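Local coordinates for GDSL-esterase (PDB 3HP4), which hydrolyses esters as a member of the GDSL (SGNH-hydrolase) family, with lysophospholipids possibly among its substrates, at residues 27-30 / 31-34; 85-88 / 89-93; 149-152 / 153-156. One frame throughout, in Å; residues are numbered along the deposited sequence.

Contact 1 of 3, residues 27-30 / 31-34; sequences LLQD and KYDA
The amide nitrogen NE2 of Q29 serves two acceptors: D33 OD1, 3.1 Å away and one turn further along helix 24-34, and I39 O. This is an i to i+4 pairing where helix 24-34 meets the edge strand 39-43 of the parallel sheet of the SGNH-hydrolase fold. The bond to D33 OD1 is fairly straight, 163° at the hydrogen, and this oxygen lies close to the amide plane of Q29. NE2, however, meets that oxygen from above the carboxylate plane. The bend at chi2 (63°) turns the end of Q29 forward along the helix to D33, and its OE1 accepts from L41 N, so both ends of the amide are tied. A water donates to D30 OD1 at 2.8 Å and also to D33 OD2, linking two carboxylates whose like charges probably repel; D30 OD2 pairs with K26. Toward the interior, L28 and Y32 repeat the four-residue spacing in apolar form, beside I39 and L41 of the strand and helix 166-183. The backbone bond from Y32 N to L28 O measures 2.9 Å. L28 CD1 sits over one face of the Y32 ring in a CH-pi contact, 4.0 Å from the centroid and displaced toward the rim.

Contact 2 of 3, residues 85-88 / 89-93; sequences VKKM and QTNLT
The carboxamide of N91 is the flat group of this contact, and K87, one turn earlier in helix 85-101, covers one side of its plane. K87 O stands above it, 3.4 Å from N91 CG, and K87 CG and CD lie on the same side. At the oxygen end, the methylene CE of K87 comes within 3.4 Å of N91 OD1. The bend at chi2 (60°) carries the lysine chain along the helix to this position; its ammonium does not bond N91 directly. Instead a water donates to N91 OD1 at 2.7 Å, and K87 NZ gives it a longer bond of 3.3 Å. At the other end, N91 ND2 is hydrogen-bonded to S51 OG of helix 51-65, whose L55 also touches this side chain.

On the buried flank, M88 and L92 cross at an angle, with M88 CG 3.8 Å from L92 CD1. L92 CG stands beside its own backbone N (chi1 -66°), which directs the isobutyl group back over the preceding turn. Beneath them the backbone bond from L92 N to M88 O is short and straight, 2.8 Å and 169° at the hydrogen. M88 reaches F125 and S128 of helix 119-136 as well as S51, so the flank is wedged between two helices of this alpha/beta fold. Further along, T93 N and T93 OG1 both donate to Q89 O from opposite faces of its plane, the hydroxyl bond being 2.7 Å.

The bond to S51 and the water at the oxygen probably define which way round the N91 amide sits, and the nearby lysine charge probably polarises that oxygen.

Contact 3 of 3, residues 149-152 / 153-156; sequences AGKS and DLMQ
L154 N donates to K151 O at 2.9 Å with an angle of 159° at the hydrogen, a three-residue spacing that marks a short 3-10 turn. A second bond of the same spacing follows, from M155 N to S152 O, longer at 3.3 Å but still well aligned at the hydrogen. D153 brings its OD1 to 3.7 Å from K151 CB, whereas its OD2 turns to K165 in a salt bridge; K151 NZ bonds to D147 O.

Packing begins where K151 and L154 run side by side, pointing the same way, with K151 CB 3.6 Å from L154 CD1. L154 also meets I148 and, on helix 166-183, A166 and L169. An alanine here is likely to open a gap beside the CB of K151 and cost the turn its apolar grip on that helix. M155, bent at chi2 (-60°) and again at chi3, curls over A149: its SD comes within 3.8 Å of A149 CA, and its CE faces A149 CB more loosely.

The turn belongs to the segment joining the last strand to the C-terminal helix, which in SGNH hydrolases typically carries the aspartate and histidine of the catalytic triad.

How the contacts relate
Contacts 1 and 2 are four-residue pairings on helices, each with one buried flank and one facing outward, and they lie on opposite sides of the chain's centre, with centres about 33 Å apart. Contact 3 is a surface turn with three-residue bonds and a single buried residue. None touches another; contacts 1 and 3 come nearest, about 11 Å between closest atoms, and both pack on helix 166-183. Contact 1 seats its helix on the edge strand 39-43, using an aromatic-aliphatic pair and an amide, whereas contact 2 lies between helices 51-65 and 119-136 with methionine and leucine. Water bridges two carboxylates in contact 1 but a lysine and an amide in contact 2.

Contact 1 of 3, residues 27-30 / 31-34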
ATOM      1  N   LEU A  27     -11.647   0.855  -9.336  1.00  7.92           N
ATOM      2  CA  LEU A  27     -12.477   2.073  -9.366  1.00  7.57           C
ATOM      3  C   LEU A  27     -11.617   3.310  -9.634  1.00  7.46           C
ATOM      4  O   LEU A  27     -12.054   4.267 -10.303  1.00  7.78           O
ATOM      5  CB  LEU A  27     -13.203   2.244  -8.039  1.00  6.94           C
ATOM      6  CG  LEU A  27     -14.195   1.156  -7.648  1.00  7.85           C
ATOM      7  CD1 LEU A  27     -14.846   1.514  -6.313  1.00  8.87           C
ATOM      8  CD2 LEU A  27     -15.296   0.944  -8.692  1.00  9.54           C
ATOM      9  N   LEU A  28     -10.397   3.327  -9.105  1.00  6.87           N
ATOM     10  CA  LEU A  28      -9.510   4.439  -9.359  1.00  6.78           C
ATOM     11  C   LEU A  28      -9.076   4.481 -10.830  1.00  7.54           C
ATOM     12  O   LEU A  28      -9.053   5.551 -11.458  1.00  7.30           O
ATOM     13  CB  LEU A  28      -8.300   4.383  -8.428  1.00  7.28           C
ATOM     14  CG  LEU A  28      -7.307   5.574  -8.572  1.00  6.80           C
ATOM     15  CD1 LEU A  28      -8.002   6.949  -8.500  1.00  8.29           C
ATOM     16  CD2 LEU A  28      -6.245   5.488  -7.511  1.00  7.23           C
ATOM     17  N   GLN A  29      -8.787   3.323 -11.436  1.00  6.38           N
ATOM     18  CA  GLN A  29      -8.486   3.345 -12.857  1.00  6.93           C
ATOM     19  C   GLN A  29      -9.703   3.851 -13.645  1.00  7.26           C
ATOM     20  O   GLN A  29      -9.539   4.555 -14.613  1.00  7.84           O
ATOM     21  CB  GLN A  29      -8.115   1.963 -13.343  1.00  8.34           C
ATOM     22  CG  GLN A  29      -7.515   2.031 -14.785  1.00  8.14           C
ATOM     23  CD  GLN A  29      -6.227   2.811 -14.841  1.00  6.53           C
ATOM     24  OE1 GLN A  29      -5.295   2.429 -14.171  1.00  9.39           O
ATOM     25  NE2 GLN A  29      -6.154   3.894 -15.546  1.00  8.16           N
ATOM     26  N   ASP A  30     -10.918   3.481 -13.244  1.00  6.96           N
ATOM     27  CA  ASP A  30     -12.120   3.964 -13.954  1.00  7.80           C
ATOM     28  C   ASP A  30     -12.135   5.481 -13.900  1.00  8.03           C
ATOM     29  O   ASP A  30     -12.493   6.152 -14.869  1.00  8.62           O
ATOM     30  CB  ASP A  30     -13.414   3.441 -13.318  1.00  8.18           C
ATOM     31  CG  ASP A  30     -13.609   1.939 -13.452  1.00 13.73           C
ATOM     32  OD1 ASP A  30     -12.999   1.290 -14.334  1.00 14.12           O
ATOM     33  OD2 ASP A  30     -14.456   1.402 -12.694  1.00 14.20           O
ATOM     34  N   LYS A  31     -11.798   6.049 -12.746  1.00  8.47           N
ATOM     35  CA  LYS A  31     -11.789   7.504 -12.564  1.00  8.16           C
ATOM     36  C   LYS A  31     -10.752   8.144 -13.457  1.00  9.32           C
ATOM     37  O   LYS A  31     -11.032   9.105 -14.178  1.00  9.75           O
ATOM     38  CB  LYS A  31     -11.572   7.885 -11.092  1.00  8.68           C
ATOM     39  CG  LYS A  31     -11.486   9.377 -10.811  1.00 10.47           C
ATOM     40  CD  LYS A  31     -11.354   9.620  -9.309  1.00 11.86           C
ATOM     41  CE  LYS A  31     -11.255  11.116  -8.969  1.00 13.14           C
ATOM     42  NZ  LYS A  31     -12.537  11.821  -9.255  1.00 12.51           N
ATOM     43  N   TYR A  32      -9.551   7.591 -13.488  1.00  7.81           N
ATOM     44  CA  TYR A  32      -8.517   8.082 -14.389  1.00  9.06           C
ATOM     45  C   TYR A  32      -8.992   8.032 -15.848  1.00  9.14           C
ATOM     46  O   TYR A  32      -8.743   8.986 -16.596  1.00 10.30           O
ATOM     47  CB  TYR A  32      -7.223   7.272 -14.238  1.00  8.10           C
ATOM     48  CG  TYR A  32      -6.481   7.519 -12.923  1.00  6.79           C
ATOM     49  CD1 TYR A  32      -6.403   8.804 -12.352  1.00  7.34           C
ATOM     50  CD2 TYR A  32      -5.843   6.494 -12.300  1.00  6.48           C
ATOM     51  CE1 TYR A  32      -5.690   9.012 -11.165  1.00  7.52           C
ATOM     52  CE2 TYR A  32      -5.132   6.716 -11.103  1.00  7.64           C
ATOM     53  CZ  TYR A  32      -5.049   7.966 -10.586  1.00  6.02           C
ATOM     54  OH  TYR A  32      -4.334   8.124  -9.402  1.00  8.02           O
ATOM     55  N   ASP A  33      -9.573   6.905 -16.234  1.00  8.60           N
ATOM     56  CA  ASP A  33     -10.042   6.689 -17.641  1.00  9.36           C
ATOM     57  C   ASP A  33     -11.080   7.731 -17.989  1.00 10.59           C
ATOM     58  O   ASP A  33     -11.194   8.090 -19.174  1.00 13.88           O
ATOM     59  CB  ASP A  33     -10.668   5.298 -17.775  1.00 11.06           C
ATOM     60  CG  ASP A  33      -9.669   4.154 -17.691  1.00 12.29           C
ATOM     61  OD1 ASP A  33      -8.415   4.353 -17.648  1.00 13.56           O
ATOM     62  OD2 ASP A  33     -10.142   2.978 -17.597  1.00 15.80           O
ATOM     63  N   ALA A  34     -11.860   8.225 -17.034  1.00 10.21           N
ATOM     64  CA  ALA A  34     -12.969   9.142 -17.360  1.00 10.70           C
ATOM     65  C   ALA A  34     -12.522  10.610 -17.277  1.00 10.77           C
ATOM     66  O   ALA A  34     -13.273  11.525 -17.644  1.00 12.07           O
ATOM     67  CB  ALA A  34     -14.096   8.897 -16.405  1.00 12.50           C
TER
HETATM   68  O   HOH W   1     -10.584   0.892 -15.721  1.00 20.08           O

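Contact 2 of 3, residues 85-88 / 89-93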
ATOM      1  N   VAL A  85       9.858  -5.632  14.165  1.00  5.70           N
ATOM      2  CA  VAL A  85       9.828  -4.432  13.319  1.00  5.78           C
ATOM      3  C   VAL A  85      11.155  -4.247  12.682  1.00  6.51           C
ATOM      4  O   VAL A  85      11.196  -3.784  11.518  1.00  7.08           O
ATOM      5  CB  VAL A  85       9.394  -3.223  14.146  1.00  6.64           C
ATOM      6  CG1 VAL A  85       9.506  -1.993  13.387  1.00  9.20           C
ATOM      7  CG2 VAL A  85       7.949  -3.381  14.645  1.00  7.75           C
ATOM      8  N   LYS A  86      12.275  -4.534  13.314  1.00  6.19           N
ATOM      9  CA  LYS A  86      13.574  -4.369  12.679  1.00  7.36           C
ATOM     10  C   LYS A  86      13.695  -5.184  11.412  1.00  6.82           C
ATOM     11  O   LYS A  86      14.227  -4.674  10.366  1.00  8.09           O
ATOM     12  CB  LYS A  86      14.691  -4.729  13.673  1.00  9.43           C
ATOM     13  CG  LYS A  86      16.103  -4.628  13.110  1.00 15.11           C
ATOM     14  CD  LYS A  86      17.156  -5.052  14.176  1.00 20.11           C
ATOM     15  CE  LYS A  86      18.592  -4.882  13.678  1.00 24.53           C
ATOM     16  NZ  LYS A  86      19.618  -5.365  14.674  1.00 29.44           N
ATOM     17  N   LYS A  87      13.178  -6.407  11.384  1.00  6.87           N
ATOM     18  CA  LYS A  87      13.236  -7.229  10.210  1.00  7.58           C
ATOM     19  C   LYS A  87      12.285  -6.698   9.162  1.00  6.77           C
ATOM     20  O   LYS A  87      12.632  -6.658   7.976  1.00  6.85           O
ATOM     21  CB  LYS A  87      12.910  -8.701  10.565  1.00 10.33           C
ATOM     22  CG  LYS A  87      13.037  -9.597   9.336  1.00 15.35           C
ATOM     23  CD  LYS A  87      14.471  -9.574   8.747  1.00 20.90           C
ATOM     24  CE  LYS A  87      14.575 -10.382   7.447  1.00 23.09           C
ATOM     25  NZ  LYS A  87      15.975 -10.399   6.914  1.00 29.09           N
ATOM     26  N   MET A  88      11.064  -6.309   9.547  1.00  7.15           N
ATOM     27  CA  MET A  88      10.150  -5.677   8.579  1.00  6.35           C
ATOM     28  C   MET A  88      10.826  -4.455   7.965  1.00  6.01           C
ATOM     29  O   MET A  88      10.715  -4.259   6.739  1.00  6.09           O
ATOM     30  CB  MET A  88       8.868  -5.260   9.304  1.00  6.61           C
ATOM     31  CG  MET A  88       7.865  -4.643   8.327  1.00  7.08           C
ATOM     32  SD  MET A  88       6.412  -3.926   9.128  1.00  7.76           S
ATOM     33  CE  MET A  88       7.087  -2.430   9.811  1.00  8.08           C
ATOM     34  N   GLN A  89      11.501  -3.638   8.755  1.00  6.51           N
ATOM     35  CA  GLN A  89      12.161  -2.453   8.242  1.00  7.22           C
ATOM     36  C   GLN A  89      13.252  -2.820   7.252  1.00  6.99           C
ATOM     37  O   GLN A  89      13.382  -2.196   6.185  1.00  7.63           O
ATOM     38  CB  GLN A  89      12.682  -1.660   9.440  1.00 10.46           C
ATOM     39  CG  GLN A  89      13.194  -0.311   9.089  1.00 12.05           C
ATOM     40  CD  GLN A  89      13.376   0.575  10.292  1.00 13.89           C
ATOM     41  OE1 GLN A  89      12.777   0.339  11.343  1.00 18.05           O
ATOM     42  NE2 GLN A  89      14.209   1.575  10.139  1.00 20.26           N
ATOM     43  N   THR A  90      14.047  -3.839   7.537  1.00  7.65           N
ATOM     44  CA  THR A  90      15.056  -4.324   6.597  1.00  8.50           C
ATOM     45  C   THR A  90      14.399  -4.743   5.295  1.00  6.76           C
ATOM     46  O   THR A  90      14.869  -4.410   4.188  1.00  7.85           O
ATOM     47  CB  THR A  90      15.828  -5.498   7.246  1.00  8.54           C
ATOM     48  OG1 THR A  90      16.530  -4.947   8.366  1.00 13.53           O
ATOM     49  CG2 THR A  90      16.805  -6.147   6.264  1.00 13.00           C
ATOM     50  N   ASN A  91      13.318  -5.502   5.377  1.00  5.93           N
ATOM     51  CA  ASN A  91      12.642  -5.981   4.202  1.00  6.88           C
ATOM     52  C   ASN A  91      12.060  -4.847   3.381  1.00  6.45           C
ATOM     53  O   ASN A  91      12.245  -4.825   2.147  1.00  6.84           O
ATOM     54  CB  ASN A  91      11.478  -6.942   4.539  1.00  7.42           C
ATOM     55  CG  ASN A  91      11.907  -8.258   5.093  1.00  8.83           C
ATOM     56  OD1 ASN A  91      13.056  -8.676   4.952  1.00 10.32           O
ATOM     57  ND2 ASN A  91      10.996  -8.870   5.776  1.00  9.20           N
ATOM     58  N   LEU A  92      11.353  -3.901   4.013  1.00  6.10           N
ATOM     59  CA  LEU A  92      10.769  -2.788   3.288  1.00  5.81           C
ATOM     60  C   LEU A  92      11.837  -1.887   2.701  1.00  6.18           C
ATOM     61  O   LEU A  92      11.660  -1.375   1.584  1.00  6.35           O
ATOM     62  CB  LEU A  92       9.836  -2.004   4.210  1.00  6.52           C
ATOM     63  CG  LEU A  92       8.583  -2.723   4.688  1.00  6.48           C
ATOM     64  CD1 LEU A  92       7.898  -1.855   5.749  1.00  8.65           C
ATOM     65  CD2 LEU A  92       7.585  -3.010   3.568  1.00 10.70           C
ATOM     66  N   THR A  93      12.947  -1.675   3.390  1.00  6.12           N
ATOM     67  CA  THR A  93      14.026  -0.856   2.836  1.00  7.08           C
ATOM     68  C   THR A  93      14.565  -1.512   1.593  1.00  6.75           C
ATOM     69  O   THR A  93      14.836  -0.829   0.595  1.00  6.71           O
ATOM     70  CB  THR A  93      15.110  -0.698   3.888  1.00  6.99           C
ATOM     71  OG1 THR A  93      14.544  -0.024   5.006  1.00  7.88           O
ATOM     72  CG2 THR A  93      16.260   0.141   3.365  1.00  8.09           C
TER
HETATM   73  O   HOH W   2      15.604  -8.919   4.011  1.00 22.06           O

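Contact 3 of 3, residues 149-152 / 153-156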
ATOM      1  N   ALA A 149     -11.768   2.561   9.118  1.00 10.21           N
ATOM      2  CA  ALA A 149     -11.891   1.442  10.077  1.00 11.73           C
ATOM      3  C   ALA A 149     -12.813   1.672  11.259  1.00 12.21           C
ATOM      4  O   ALA A 149     -13.354   0.696  11.779  1.00 14.64           O
ATOM      5  CB  ALA A 149     -10.531   0.983  10.573  1.00 12.13           C
ATOM      6  N   GLY A 150     -13.061   2.932  11.622  1.00 12.43           N
ATOM      7  CA  GLY A 150     -14.001   3.250  12.735  1.00 13.36           C
ATOM      8  C   GLY A 150     -15.472   3.342  12.335  1.00 13.84           C
ATOM      9  O   GLY A 150     -16.323   3.597  13.190  1.00 14.59           O
ATOM     10  N   LYS A 151     -15.769   3.143  11.058  1.00 13.24           N
ATOM     11  CA  LYS A 151     -17.129   3.208  10.505  1.00 11.79           C
ATOM     12  C   LYS A 151     -17.638   1.807  10.229  1.00 12.81           C
ATOM     13  O   LYS A 151     -17.218   1.157   9.268  1.00 11.15           O
ATOM     14  CB  LYS A 151     -17.154   4.067   9.244  1.00 14.00           C
ATOM     15  CG  LYS A 151     -17.048   5.585   9.502  1.00 17.87           C
ATOM     16  CD  LYS A 151     -15.711   6.140   9.602  1.00 26.39           C
ATOM     17  CE  LYS A 151     -15.823   7.624   9.263  1.00 26.45           C
ATOM     18  NZ  LYS A 151     -14.534   8.283   9.420  1.00 28.91           N
ATOM     19  N   SER A 152     -18.547   1.313  11.072  1.00 12.62           N
ATOM     20  CA  SER A 152     -18.890  -0.101  10.945  1.00 12.46           C
ATOM     21  C   SER A 152     -19.579  -0.450   9.591  1.00 10.63           C
ATOM     22  O   SER A 152     -19.456  -1.574   9.091  1.00 10.66           O
ATOM     23  CB  SER A 152     -19.769  -0.555  12.115  1.00 14.41           C
ATOM     24  OG  SER A 152     -21.019   0.067  11.991  1.00 17.25           O
ATOM     25  N   ASP A 153     -20.274   0.522   8.996  1.00  8.12           N
ATOM     26  CA  ASP A 153     -20.941   0.310   7.704  1.00 10.61           C
ATOM     27  C   ASP A 153     -19.924   0.207   6.561  1.00  9.19           C
ATOM     28  O   ASP A 153     -20.310  -0.063   5.436  1.00  8.57           O
ATOM     29  CB  ASP A 153     -21.951   1.434   7.395  1.00 11.41           C
ATOM     30  CG  ASP A 153     -21.294   2.801   7.326  1.00 19.30           C
ATOM     31  OD1 ASP A 153     -20.646   3.200   8.327  1.00 23.98           O
ATOM     32  OD2 ASP A 153     -21.412   3.489   6.278  1.00 26.75           O
ATOM     33  N   LEU A 154     -18.628   0.453   6.826  1.00  8.11           N
ATOM     34  CA  LEU A 154     -17.592   0.420   5.786  1.00  7.37           C
ATOM     35  C   LEU A 154     -16.698  -0.804   5.976  1.00  8.00           C
ATOM     36  O   LEU A 154     -15.738  -0.968   5.216  1.00  8.69           O
ATOM     37  CB  LEU A 154     -16.732   1.673   5.860  1.00  6.94           C
ATOM     38  CG  LEU A 154     -17.498   2.969   5.688  1.00  8.29           C
ATOM     39  CD1 LEU A 154     -16.442   4.086   5.721  1.00  9.90           C
ATOM     40  CD2 LEU A 154     -18.302   2.974   4.380  1.00  9.03           C
ATOM     41  N   MET A 155     -16.956  -1.635   6.979  1.00  9.38           N
ATOM     42  CA  MET A 155     -16.106  -2.779   7.306  1.00 10.09           C
ATOM     43  C   MET A 155     -16.846  -4.090   7.173  1.00 12.17           C
ATOM     44  O   MET A 155     -18.045  -4.135   7.411  1.00 11.95           O
ATOM     45  CB  MET A 155     -15.553  -2.638   8.726  1.00 10.50           C
ATOM     46  CG  MET A 155     -14.640  -1.459   8.900  1.00 10.02           C
ATOM     47  SD  MET A 155     -13.129  -1.440   7.854  1.00 11.31           S
ATOM     48  CE  MET A 155     -12.086  -2.565   8.802  1.00 16.30           C
ATOM     49  N   GLN A 156     -16.152  -5.154   6.792  1.00 13.93           N
ATOM     50  CA  GLN A 156     -16.762  -6.472   6.682  1.00 18.05           C
ATOM     51  C   GLN A 156     -17.023  -7.043   8.071  1.00 19.57           C
ATOM     52  O   GLN A 156     -16.454  -6.601   9.057  1.00 19.79           O
ATOM     53  CB  GLN A 156     -15.859  -7.404   5.866  1.00 18.56           C
ATOM     54  CG  GLN A 156     -15.777  -6.991   4.411  1.00 19.65           C
ATOM     55  CD  GLN A 156     -14.903  -7.908   3.582  1.00 26.78           C
ATOM     56  OE1 GLN A 156     -14.518  -8.990   4.027  1.00 32.12           O
ATOM     57  NE2 GLN A 156     -14.587  -7.481   2.367  1.00 25.22           N
TER
HETATM   58  O   HOH W   3     -19.910  -4.164   8.980  1.00 18.19           O